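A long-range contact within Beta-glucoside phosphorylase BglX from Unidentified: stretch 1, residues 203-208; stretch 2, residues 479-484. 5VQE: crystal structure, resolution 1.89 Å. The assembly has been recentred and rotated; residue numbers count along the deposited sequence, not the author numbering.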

# COMPACT_ATOMS: atom_id res chain seq x y z
N ARG A 203 14.01 -8.18 -1.14
CA ARG A 203 14.09 -7.57 -2.46
C ARG A 203 12.69 -7.23 -2.96
O ARG A 203 11.68 -7.74 -2.47
CB ARG A 203 14.84 -8.52 -3.41
CG ARG A 203 16.29 -8.73 -2.95
CD ARG A 203 16.98 -9.90 -3.65
NE ARG A 203 16.28 -11.16 -3.45
CZ ARG A 203 16.54 -12.28 -4.13
NH1 ARG A 203 17.48 -12.29 -5.06
NH2 ARG A 203 15.84 -13.38 -3.89
N ASP A 204 12.66 -6.33 -3.95
CA ASP A 204 11.44 -5.69 -4.43
C ASP A 204 10.97 -6.35 -5.72
O ASP A 204 11.71 -6.38 -6.71
CB ASP A 204 11.70 -4.19 -4.66
CG ASP A 204 10.48 -3.44 -5.17
OD1 ASP A 204 9.42 -4.06 -5.38
OD2 ASP A 204 10.58 -2.21 -5.38
N GLN A 205 9.73 -6.85 -5.72
CA GLN A 205 9.16 -7.50 -6.90
C GLN A 205 8.97 -6.53 -8.06
O GLN A 205 8.74 -6.99 -9.20
CB GLN A 205 7.83 -8.17 -6.56
CG GLN A 205 6.88 -7.31 -5.72
CD GLN A 205 5.42 -7.60 -6.00
OE1 GLN A 205 5.06 -8.28 -6.98
NE2 GLN A 205 4.55 -7.08 -5.13
N HIS A 206 9.05 -5.22 -7.81
CA HIS A 206 9.11 -4.25 -8.89
C HIS A 206 10.35 -4.45 -9.75
O HIS A 206 10.33 -4.10 -10.94
CB HIS A 206 9.11 -2.82 -8.32
CG HIS A 206 7.83 -2.43 -7.64
ND1 HIS A 206 7.50 -2.85 -6.37
CD2 HIS A 206 6.82 -1.63 -8.05
CE1 HIS A 206 6.32 -2.35 -6.04
NE2 HIS A 206 5.88 -1.61 -7.04
N LEU A 207 11.42 -5.02 -9.19
CA LEU A 207 12.72 -5.10 -9.84
C LEU A 207 13.15 -6.53 -10.17
O LEU A 207 14.20 -6.72 -10.80
CB LEU A 207 13.79 -4.45 -8.97
CG LEU A 207 13.62 -2.95 -8.74
CD1 LEU A 207 14.62 -2.44 -7.73
CD2 LEU A 207 13.75 -2.17 -10.05
N MET A 208 12.38 -7.53 -9.76
CA MET A 208 12.73 -8.94 -9.94
C MET A 208 11.57 -9.76 -9.41
O MET A 208 10.62 -9.21 -8.84
CB MET A 208 14.03 -9.27 -9.22
CG MET A 208 14.02 -8.80 -7.77
SD MET A 208 15.34 -9.53 -6.80
CE MET A 208 14.72 -11.21 -6.72
N SER A 479 8.86 3.41 -1.98
CA SER A 479 8.50 3.84 -3.33
C SER A 479 8.97 2.79 -4.32
O SER A 479 10.09 2.29 -4.22
CB SER A 479 9.12 5.21 -3.66
OG SER A 479 8.46 5.79 -4.77
N SER A 480 8.09 2.45 -5.27
CA SER A 480 8.39 1.46 -6.30
C SER A 480 9.78 1.68 -6.89
O SER A 480 10.19 2.80 -7.18
CB SER A 480 7.35 1.55 -7.42
OG SER A 480 6.04 1.32 -6.94
N ASN A 481 10.51 0.57 -7.05
CA ASN A 481 11.79 0.51 -7.77
C ASN A 481 12.96 1.06 -6.97
O ASN A 481 13.99 1.41 -7.55
CB ASN A 481 11.71 1.23 -9.12
CG ASN A 481 10.66 0.63 -10.04
OD1 ASN A 481 10.86 -0.44 -10.61
ND2 ASN A 481 9.53 1.31 -10.17
N GLN A 482 12.84 1.14 -5.64
CA GLN A 482 13.98 1.38 -4.77
C GLN A 482 14.46 0.04 -4.22
O GLN A 482 13.65 -0.78 -3.79
CB GLN A 482 13.61 2.32 -3.63
CG GLN A 482 13.14 3.69 -4.10
CD GLN A 482 12.56 4.54 -2.98
OE1 GLN A 482 12.04 4.02 -1.99
NE2 GLN A 482 12.65 5.86 -3.13
N THR A 483 15.77 -0.19 -4.27
CA THR A 483 16.32 -1.40 -3.68
C THR A 483 16.66 -1.22 -2.21
O THR A 483 16.96 -2.20 -1.53
CB THR A 483 17.57 -1.88 -4.45
OG1 THR A 483 18.76 -1.37 -3.84
CG2 THR A 483 17.52 -1.46 -5.92
N THR A 484 16.59 0.01 -1.69
CA THR A 484 16.80 0.26 -0.28
C THR A 484 15.99 1.48 0.17
O THR A 484 15.76 2.41 -0.60
CB THR A 484 18.28 0.49 0.06
OG1 THR A 484 18.50 0.20 1.45
CG2 THR A 484 18.72 1.93 -0.23

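Two loop segments of one chain meet here, and no two touching residues lie closer than 274 positions in sequence. Neither stretch forms a regular helix or strand. The contact is modest: 294 Å² is buried, counting both sides.

The backbones approach without pairing. The closest CA atoms are those of His 206 and Asn 481, 5.6 Å apart. Asp 204 CA and Thr 483 CA lie 6.5 Å apart. The numbers rise on one side as they fall on the other, so the two segments run in opposing senses. No backbone-to-backbone hydrogen bond links them. Side chains of the first stretch fill the gap instead, and the CA-to-CB bonds of Asp 204, His 206 and Leu 207 all point toward the second stretch.

Each segment has its own internal fold. Ser 479 to Gln 482 form a type II beta turn. Asn 481 takes up the positive phi, 77°, that suits the third position of such a turn. The turn is closed by a weak hydrogen bond from Gln 482 N to Ser 479 O, 3.3 Å long. In the first stretch, Leu 207 N donates to Asp 204 O at 2.8 Å, which bends the chain back on itself.

One hydrogen bond crosses between the stretches. Asn 481 N donates to Asp 204 OD2 at 3.2 Å, with an angle of 148° at the hydrogen. The turn presents this backbone amide to the carboxylate, a strong acceptor. The bond therefore relies on the main chain of Asn 481, not on its side chain.

The other carboxylate oxygen works within its own stretch. Asp 204 OD1 accepts from His 206 N at 2.7 Å and from His 206 ND1 at 2.5 Å. The second bond is very short. The ND1 bond ties the imidazole to the carboxylate; the bond from His 206 N holds the backbone to the same oxygen. Together they help to fix the ring's orientation. Asp 204 thus holds the histidine with one oxygen and reaches the turn with the other.

The far side of the imidazole meets a serine. His 206 NE2 lies 2.9 Å from Ser 480 OG, a close polar approach whose hydrogen-bonding character the geometry leaves open. Ser 480 also packs against the ring through its backbone, with its CA over one face. The buried histidine so combines polar contact with simple packing.

Leu 207 makes van der Waals contacts. Leu 207 CD1 comes within 3.6 Å of Thr 483 CG2, bringing two methyl groups together. Leu 207 CD2 lies 3.4 Å from Asn 481 OD1, a contact of shape without polar pairing. The CA-to-CB bond of Asn 481 points sideways, but the end of its side chain comes nearer to the first stretch. Leu 207 and Asn 481 have the largest areas covered by the opposite stretch, 65 and 66 Å². Gln 482 turns its CA-to-CB bond away, and Leu 207 CD1 approaches its backbone instead, 4.3 Å from Gln 482 C.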